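Local coordinates for OmpA family protein (Klebsiella pneumoniae subsp. pneumoniae, PDB 7RJJ) that probably tethers the outer membrane to the cell wall through this OmpA-like peptidoglycan-binding domain, which binds D-alanine, at residues A[49-54]-A[65-70]; A[31-36]-A[112-117]. One frame throughout, in Å; residues are numbered along the deposited sequence. Where two conformers were deposited one is given.

Contact 1 of 2, residues A[49-54]-A[65-70]; sequences GHTDSV and LKRAES. With DAL (D-alanine), chain C.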
ATOM      1  N   GLY A  49      -2.888  -1.700  -3.236  1.00  9.50           N
ATOM      2  CA  GLY A  49      -2.745  -2.972  -2.504  1.00 10.21           C
ATOM      3  C   GLY A  49      -2.513  -4.135  -3.449  1.00 10.57           C
ATOM      4  O   GLY A  49      -2.967  -4.088  -4.630  1.00 10.56           O
ATOM      5  N   HIS A  50      -1.868  -5.182  -2.931  1.00 11.51           N
ATOM      6  CA  HIS A  50      -1.534  -6.384  -3.724  1.00 12.15           C
ATOM      7  C   HIS A  50      -1.726  -7.628  -2.857  1.00 13.18           C
ATOM      8  O   HIS A  50      -1.801  -7.498  -1.610  1.00 13.56           O
ATOM      9  CB  HIS A  50      -0.086  -6.313  -4.206  1.00 12.81           C
ATOM     10  CG  HIS A  50       0.224  -5.145  -5.078  1.00 12.59           C
ATOM     11  ND1 HIS A  50       0.246  -5.250  -6.450  1.00 13.13           N
ATOM     12  CD2 HIS A  50       0.576  -3.876  -4.784  1.00 12.34           C
ATOM     13  CE1 HIS A  50       0.569  -4.088  -6.978  1.00 13.34           C
ATOM     14  NE2 HIS A  50       0.772  -3.213  -5.976  1.00 12.59           N
ATOM     15  N   THR A  51      -1.772  -8.781  -3.506  1.00 14.18           N
ATOM     16  CA  THR A  51      -1.924 -10.074  -2.788  1.00 15.61           C
ATOM     17  C   THR A  51      -1.001 -11.107  -3.422  1.00 16.97           C
ATOM     18  O   THR A  51      -0.459 -10.824  -4.505  1.00 16.61           O
ATOM     19  CB  THR A  51      -3.355 -10.616  -2.894  1.00 15.82           C
ATOM     20  OG1 THR A  51      -3.573 -11.073  -4.230  1.00 15.92           O
ATOM     21  CG2 THR A  51      -4.403  -9.586  -2.544  1.00 15.60           C
ATOM     22  N   ASP A  52      -0.780 -12.225  -2.719  1.00 18.86           N
ATOM     23  CA  ASP A  52      -0.042 -13.356  -3.337  1.00 20.99           C
ATOM     24  C   ASP A  52      -1.093 -14.060  -4.209  1.00 21.65           C
ATOM     25  O   ASP A  52      -2.271 -13.625  -4.178  1.00 20.31           O
ATOM     26  CB  ASP A  52       0.639 -14.230  -2.277  1.00 23.08           C
ATOM     27  CG  ASP A  52      -0.312 -14.860  -1.278  1.00 23.71           C
ATOM     28  OD1 ASP A  52      -1.479 -15.059  -1.645  1.00 24.23           O
ATOM     29  OD2 ASP A  52       0.123 -15.138  -0.125  1.00 25.54           O
ATOM     30  N   SER A  53      -0.715 -15.094  -4.956  1.00 22.95           N
ATOM     31  CA  SER A  53      -1.705 -15.750  -5.854  1.00 24.20           C
ATOM     32  C   SER A  53      -2.525 -16.829  -5.118  1.00 24.86           C
ATOM     33  O   SER A  53      -3.240 -17.559  -5.802  1.00 25.32           O
ATOM     34  CB  SER A  53      -1.007 -16.337  -7.049  1.00 25.73           C
ATOM     35  OG  SER A  53      -0.103 -17.338  -6.630  1.00 26.20           O
ATOM     36  N   VAL A  54      -2.425 -16.933  -3.786  1.00 25.96           N
ATOM     37  CA  VAL A  54      -3.220 -17.959  -3.037  1.00 28.18           C
ATOM     38  C   VAL A  54      -4.670 -17.470  -2.945  1.00 28.16           C
ATOM     39  O   VAL A  54      -4.882 -16.248  -2.879  1.00 27.42           O
ATOM     40  CB  VAL A  54      -2.624 -18.261  -1.645  1.00 29.56           C
ATOM     41  CG1 VAL A  54      -3.540 -19.136  -0.796  1.00 31.44           C
ATOM     42  CG2 VAL A  54      -1.244 -18.893  -1.750  1.00 30.90           C
ATOM     43  N   LEU A  65      -7.625  -4.257  -1.953  1.00 16.85           N
ATOM     44  CA  LEU A  65      -8.185  -2.906  -1.713  1.00 16.35           C
ATOM     45  C   LEU A  65      -8.268  -2.658  -0.202  1.00 16.15           C
ATOM     46  O   LEU A  65      -7.958  -1.527   0.219  1.00 14.75           O
ATOM     47  CB  LEU A  65      -9.548  -2.837  -2.405  1.00 18.14           C
ATOM     48  CG  LEU A  65     -10.110  -1.447  -2.649  1.00 18.40           C
ATOM     49  CD1 LEU A  65      -9.168  -0.609  -3.520  1.00 17.33           C
ATOM     50  CD2 LEU A  65     -11.476  -1.574  -3.291  1.00 20.36           C
ATOM     51  N   LYS A  66      -8.622  -3.679   0.590  1.00 17.38           N
ATOM     52  CA  LYS A  66      -8.693  -3.477   2.065  1.00 17.98           C
ATOM     53  C   LYS A  66      -7.290  -3.168   2.607  1.00 16.53           C
ATOM     54  O   LYS A  66      -7.180  -2.395   3.574  1.00 16.52           O
ATOM     55  CB  LYS A  66      -9.318  -4.679   2.782  1.00 20.52           C
ATOM     56  CG  LYS A  66     -10.806  -4.883   2.523  1.00 22.50           C
ATOM     57  CD  LYS A  66     -11.465  -5.863   3.470  1.00 25.32           C
ATOM     58  CE  LYS A  66     -12.964  -5.932   3.293  1.00 27.59           C
ATOM     59  NZ  LYS A  66     -13.595  -6.881   4.244  1.00 30.79           N
ATOM     60  N   ARG A  67      -6.252  -3.711   1.972  1.00 15.59           N
ATOM     61  CA  ARG A  67      -4.863  -3.473   2.439  1.00 14.71           C
ATOM     62  C   ARG A  67      -4.494  -2.018   2.163  1.00 13.32           C
ATOM     63  O   ARG A  67      -3.842  -1.408   3.017  1.00 13.06           O
ATOM     64  CB  ARG A  67      -3.898  -4.440   1.754  1.00 14.57           C
ATOM     65  CG  ARG A  67      -4.009  -5.857   2.303  1.00 16.20           C
ATOM     66  CD  ARG A  67      -3.226  -6.896   1.530  1.00 16.50           C
ATOM     67  NE  ARG A  67      -3.238  -8.118   2.330  1.00 18.41           N
ATOM     68  CZ  ARG A  67      -2.864  -9.329   1.924  1.00 19.59           C
ATOM     69  NH1 ARG A  67      -2.444  -9.534   0.681  1.00 19.00           N
ATOM     70  NH2 ARG A  67      -2.919 -10.330   2.787  1.00 21.53           N
ATOM     71  N   ALA A  68      -4.874  -1.521   0.988  1.00 12.55           N
ATOM     72  CA  ALA A  68      -4.596  -0.110   0.643  1.00 11.82           C
ATOM     73  C   ALA A  68      -5.367   0.775   1.628  1.00 12.28           C
ATOM     74  O   ALA A  68      -4.785   1.727   2.129  1.00 12.03           O
ATOM     75  CB  ALA A  68      -4.992   0.160  -0.786  1.00 11.39           C
ATOM     76  N   GLU A  69      -6.583   0.374   1.993  1.00 13.69           N
ATOM     77  CA  GLU A  69      -7.386   1.182   2.956  1.00 14.94           C
ATOM     78  C   GLU A  69      -6.739   1.165   4.353  1.00 15.43           C
ATOM     79  O   GLU A  69      -6.809   2.206   5.022  1.00 15.59           O
ATOM     80  CB  GLU A  69      -8.828   0.690   2.998  1.00 16.73           C
ATOM     81  CG  GLU A  69      -9.577   0.969   1.709  1.00 17.17           C
ATOM     82  CD  GLU A  69     -10.950   0.327   1.629  1.00 19.62           C
ATOM     83  OE1 GLU A  69     -11.264  -0.510   2.497  1.00 21.96           O
ATOM     84  OE2 GLU A  69     -11.694   0.649   0.688  1.00 21.29           O
ATOM     85  N   SER A  70      -6.167   0.035   4.784  1.00 16.20           N
ATOM     86  CA  SER A  70      -5.504  -0.034   6.122  1.00 17.26           C
ATOM     87  C   SER A  70      -4.333   0.960   6.173  1.00 16.30           C
ATOM     88  O   SER A  70      -4.178   1.639   7.202  1.00 17.08           O
ATOM     89  CB  SER A  70      -5.036  -1.428   6.461  1.00 18.34           C
ATOM     90  OG  SER A  70      -6.130  -2.311   6.668  1.00 20.25           O
TER
HETATM   91  N   DAL C 601      -3.842 -14.429  -1.514  1.00 24.99           N
HETATM   92  CA  DAL C 601      -3.665 -14.492  -0.031  1.00 25.85           C
HETATM   93  CB  DAL C 601      -4.976 -14.832   0.628  1.00 29.05           C
HETATM   94  C   DAL C 601      -3.097 -13.162   0.483  1.00 25.73           C
HETATM   95  O   DAL C 601      -3.147 -12.877   1.679  1.00 23.42           O
HETATM   96  OXT DAL C 601      -2.554 -12.349  -0.270  1.00 22.22           O

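Contact 2 of 2, residues A[31-36]-A[112-117]; sequences VSSLMD and VEISLV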
ATOM      1  N   VAL A  31       6.342   4.578   9.055  1.00 20.42           N
ATOM      2  CA  VAL A  31       6.890   5.925   9.376  1.00 21.62           C
ATOM      3  C   VAL A  31       7.756   6.377   8.190  1.00 21.80           C
ATOM      4  O   VAL A  31       7.666   7.588   7.816  1.00 22.08           O
ATOM      5  CB  VAL A  31       7.643   5.931  10.725  1.00 23.91           C
ATOM      6  CG1 VAL A  31       8.464   7.197  10.916  1.00 25.46           C
ATOM      7  CG2 VAL A  31       6.689   5.733  11.901  1.00 24.44           C
ATOM      8  N   SER A  32       8.517   5.438   7.593  1.00 22.06           N
ATOM      9  CA  SER A  32       9.417   5.801   6.466  1.00 22.93           C
ATOM     10  C   SER A  32       8.603   6.368   5.290  1.00 21.17           C
ATOM     11  O   SER A  32       9.020   7.414   4.708  1.00 21.58           O
ATOM     12  CB  SER A  32      10.258   4.627   6.048  1.00 23.86           C
ATOM     13  OG  SER A  32      11.086   4.989   4.959  1.00 25.15           O
ATOM     14  N   SER A  33       7.490   5.717   4.953  1.00 19.68           N
ATOM     15  CA  SER A  33       6.606   6.205   3.859  1.00 18.39           C
ATOM     16  C   SER A  33       6.005   7.553   4.253  1.00 17.96           C
ATOM     17  O   SER A  33       5.924   8.438   3.383  1.00 17.22           O
ATOM     18  CB  SER A  33       5.516   5.223   3.548  1.00 17.27           C
ATOM     19  OG  SER A  33       6.059   4.019   3.035  1.00 18.68           O
ATOM     20  N   LEU A  34       5.592   7.667   5.517  1.00 18.35           N
ATOM     21  CA  LEU A  34       4.980   8.902   6.053  1.00 19.01           C
ATOM     22  C   LEU A  34       5.917  10.088   5.839  1.00 21.00           C
ATOM     23  O   LEU A  34       5.481  11.128   5.349  1.00 20.61           O
ATOM     24  CB  LEU A  34       4.639   8.695   7.531  1.00 19.52           C
ATOM     25  CG  LEU A  34       4.080   9.925   8.243  1.00 20.42           C
ATOM     26  CD1 LEU A  34       2.811  10.416   7.564  1.00 18.96           C
ATOM     27  CD2 LEU A  34       3.820   9.635   9.711  1.00 21.60           C
HETATM   28  N   MSE A  35       7.196   9.913   6.193  0.50 22.63           N
HETATM   29  CA  MSE A  35       8.164  10.989   6.057  0.50 25.03           C
HETATM   30  C   MSE A  35       8.265  11.402   4.585  0.50 24.29           C
HETATM   31  O   MSE A  35       8.265  12.604   4.269  0.50 24.96           O
HETATM   32  CB  MSE A  35       9.504  10.577   6.675  0.50 27.45           C
HETATM   33  CG  MSE A  35       9.662  11.062   8.101  0.50 30.16           C
HETATM   34 SE   MSE A  35      10.997  10.064   9.120  0.50 33.29          SE
HETATM   35  CE  MSE A  35      11.375   8.274   8.414  0.50 31.87           C
ATOM     36  N   ASP A  36       8.289  10.411   3.682  1.00 23.16           N
ATOM     37  CA  ASP A  36       8.348  10.691   2.253  1.00 23.09           C
ATOM     38  C   ASP A  36       7.092  11.475   1.831  1.00 21.52           C
ATOM     39  O   ASP A  36       7.220  12.391   0.997  1.00 21.52           O
ATOM     40  CB  ASP A  36       8.489   9.413   1.423  1.00 22.93           C
ATOM     41  CG  ASP A  36       9.820   8.690   1.594  1.00 24.82           C
ATOM     42  OD1 ASP A  36      10.797   9.348   1.946  1.00 27.31           O
ATOM     43  OD2 ASP A  36       9.856   7.466   1.372  1.00 25.74           O
ATOM     44  N   VAL A 112       1.657  -3.236   0.007  1.00 13.57           N
ATOM     45  CA  VAL A 112       1.076  -1.963  -0.497  1.00 12.83           C
ATOM     46  C   VAL A 112       2.220  -1.144  -1.107  1.00 13.44           C
ATOM     47  O   VAL A 112       3.338  -1.170  -0.553  1.00 14.51           O
ATOM     48  CB  VAL A 112       0.327  -1.202   0.609  1.00 12.89           C
ATOM     49  CG1 VAL A 112       0.213   0.283   0.301  1.00 12.35           C
ATOM     50  CG2 VAL A 112      -1.032  -1.822   0.896  1.00 13.04           C
ATOM     51  N   GLU A 113       1.940  -0.504  -2.240  1.00 13.95           N
ATOM     52  CA  GLU A 113       2.863   0.378  -2.988  1.00 15.47           C
ATOM     53  C   GLU A 113       2.253   1.785  -2.961  1.00 14.17           C
ATOM     54  O   GLU A 113       1.009   1.878  -3.089  1.00 13.92           O
ATOM     55  CB  GLU A 113       2.987  -0.082  -4.444  1.00 17.89           C
ATOM     56  CG  GLU A 113       3.499  -1.501  -4.634  1.00 20.97           C
ATOM     57  CD  GLU A 113       4.987  -1.713  -4.422  1.00 25.27           C
ATOM     58  OE1 GLU A 113       5.696  -0.723  -4.081  1.00 28.24           O
ATOM     59  OE2 GLU A 113       5.449  -2.868  -4.635  1.00 29.86           O
ATOM     60  N   ILE A 114       3.071   2.812  -2.751  1.00 13.86           N
ATOM     61  CA  ILE A 114       2.569   4.216  -2.732  1.00 13.57           C
ATOM     62  C   ILE A 114       3.274   4.999  -3.843  1.00 13.90           C
ATOM     63  O   ILE A 114       4.515   4.873  -3.989  1.00 14.58           O
ATOM     64  CB  ILE A 114       2.760   4.861  -1.343  1.00 14.19           C
ATOM     65  CG1 ILE A 114       1.951   4.126  -0.271  1.00 13.96           C
ATOM     66  CG2 ILE A 114       2.409   6.343  -1.378  1.00 14.62           C
ATOM     67  CD1 ILE A 114       2.212   4.591   1.143  1.00 15.26           C
ATOM     68  N   SER A 115       2.487   5.723  -4.638  1.00 13.43           N
ATOM     69  CA  SER A 115       3.045   6.601  -5.693  1.00 14.48           C
ATOM     70  C   SER A 115       2.558   8.022  -5.410  1.00 14.56           C
ATOM     71  O   SER A 115       1.353   8.167  -5.108  1.00 14.11           O
ATOM     72  CB  SER A 115       2.633   6.159  -7.060  1.00 14.78           C
ATOM     73  OG  SER A 115       3.094   4.850  -7.334  1.00 15.12           O
ATOM     74  N   LEU A 116       3.452   9.011  -5.457  1.00 15.61           N
ATOM     75  CA  LEU A 116       3.037  10.426  -5.224  1.00 16.08           C
ATOM     76  C   LEU A 116       2.901  11.102  -6.595  1.00 17.08           C
ATOM     77  O   LEU A 116       3.865  11.083  -7.377  1.00 18.28           O
ATOM     78  CB  LEU A 116       4.044  11.103  -4.297  1.00 17.35           C
ATOM     79  CG  LEU A 116       4.379  10.323  -3.023  1.00 16.97           C
ATOM     80  CD1 LEU A 116       5.419  11.055  -2.190  1.00 18.94           C
ATOM     81  CD2 LEU A 116       3.136  10.053  -2.199  1.00 15.53           C
ATOM     82  N   VAL A 117       1.710  11.625  -6.888  1.00 16.83           N
ATOM     83  CA  VAL A 117       1.409  12.185  -8.233  1.00 18.29           C
ATOM     84  C   VAL A 117       1.199  13.689  -8.101  1.00 19.59           C
ATOM     85  O   VAL A 117       0.277  14.139  -7.434  1.00 18.85           O
ATOM     86  CB  VAL A 117       0.184  11.476  -8.838  1.00 17.58           C
ATOM     87  CG1 VAL A 117      -0.124  11.986 -10.228  1.00 19.46           C
ATOM     88  CG2 VAL A 117       0.364   9.962  -8.836  1.00 16.63           C
TER

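Contact 1 of 2, residues A[49-54]-A[65-70]
Arg-67 reaches from helix 57-77 to the backbone carbonyl of His-50, in the loop that leaves strand 43-49. The arginine belongs to the D-alanine pocket of this OmpA-like domain, and its bond to His-50 O, next to the pocket, helps hold it there. The arginine chain is extended from CG to NE (chi3 169°) and presents its guanidinium edge-on. NH1 donates to His-50 O (3.1 Å), meeting one of that oxygen's lone pairs in the carbonyl plane, along a nearly straight bond of 162°. The same nitrogen donates to the ligand carboxylate atom OXT at 3.0 Å, while NH2 takes the other oxygen, DAL O, at 2.8 Å, completing a two-pronged grip. Lys-19 O also accepts from NH2, so protein carbonyls on both terminal nitrogens restrain the rotation of the group.

Thr-51 crosses the arginine at about a right angle. Its methyl CG2 comes alongside NH1, and a chi1 of 72° turns OG1 toward the backbone oxygen of Asp-52, to which it donates. On the helix side the packing is close: Ala-68 CB sits 3.7 Å from Gly-49 N, with no side chain on the glycine to hold the backbones apart.

At the ligand's far end, the amino group is modelled very close to Val-54 O and to Asp-52 OD1, whose position is doubtful. Asp-52 OD2 forms a salt bridge with Arg-110. The loop backbone adds a further hold on the carboxylate, Asp-52 N donating to DAL OXT at 3.0 Å, so that OXT is gripped by both this amide and Arg-67 NH1.

Contact 2 of 2, residues A[31-36]-A[112-117]
Ser-33 and Asp-36, one turn apart on helix 27-38, meet Ile-114 and Leu-116 of strand 112-117 where the helix packs over a face of the mixed sheet in this alpha/beta OmpA-like fold. The apolar part consists of hydrocarbon on hydrocarbon. Ile-114 sends its long branch up from the strand, with CD1 anti to CA across the CB-CG1 bond (chi2 173°), and that terminal methyl reaches Ser-33 CB at 4.1 Å. The serine CB is only slightly nearer to it than OG, which makes a weak hydrogen bond to Arg-29 O.

The second touch is between a methyl and the helix backbone. Leu-116 CD1 lies 3.9 Å from Asp-36 O, a van der Waals approach to a carbonyl. The carboxylate of Asp-36 stays farther off, although its CB points toward the strand. The main chains remain well apart, with Ser-33 CA 8.0 Å from Ile-114 CA and Asp-36 CA 9.2 Å from Leu-116 CA, so the strand's side chains span the gap, meeting a serine methylene and a helix carbonyl.

Polar pairing belongs to the strand's own surroundings. Backbone hydrogen bonds tie 112-117 to strand 43-49 through Ala-48 and Val-46, and to Ile-7 and Leu-9 on its other edge, while Glu-113 forms a salt bridge with Arg-111. Around the apolar contact, Met-12 and Leu-9 from loops, and Met-75 from helix 57-77, also pack against these residues.

With no hydrogen bond or salt bridge between the two segments, and few atoms meeting, the pair adds only non-directional van der Waals contact, so these two segments by themselves fix the helix's lie across the strand weakly.

Both contacts are buried and each joins a helix to part of the chain at the central sheet, but their chemistry differs. Contact 1, at the end of strand 43-49, is mainly polar and charged, with close packing of Gly-49 on Ala-68; contact 2 is sparse van der Waals packing, with no ligand pocket residue in it. Their centres lie 16 Å apart on opposite sides of the chain's centre, and contact 1 is nested within the loop that contact 2 closes. Val-112, on the strand of contact 2 though outside its touches, and Glu-113, beside His-50, bring them together: Val-112 CG2 packs 3.5 Å from Arg-67 O, so strand 112-117 touches helix 57-77 at the backbone of the pocket arginine.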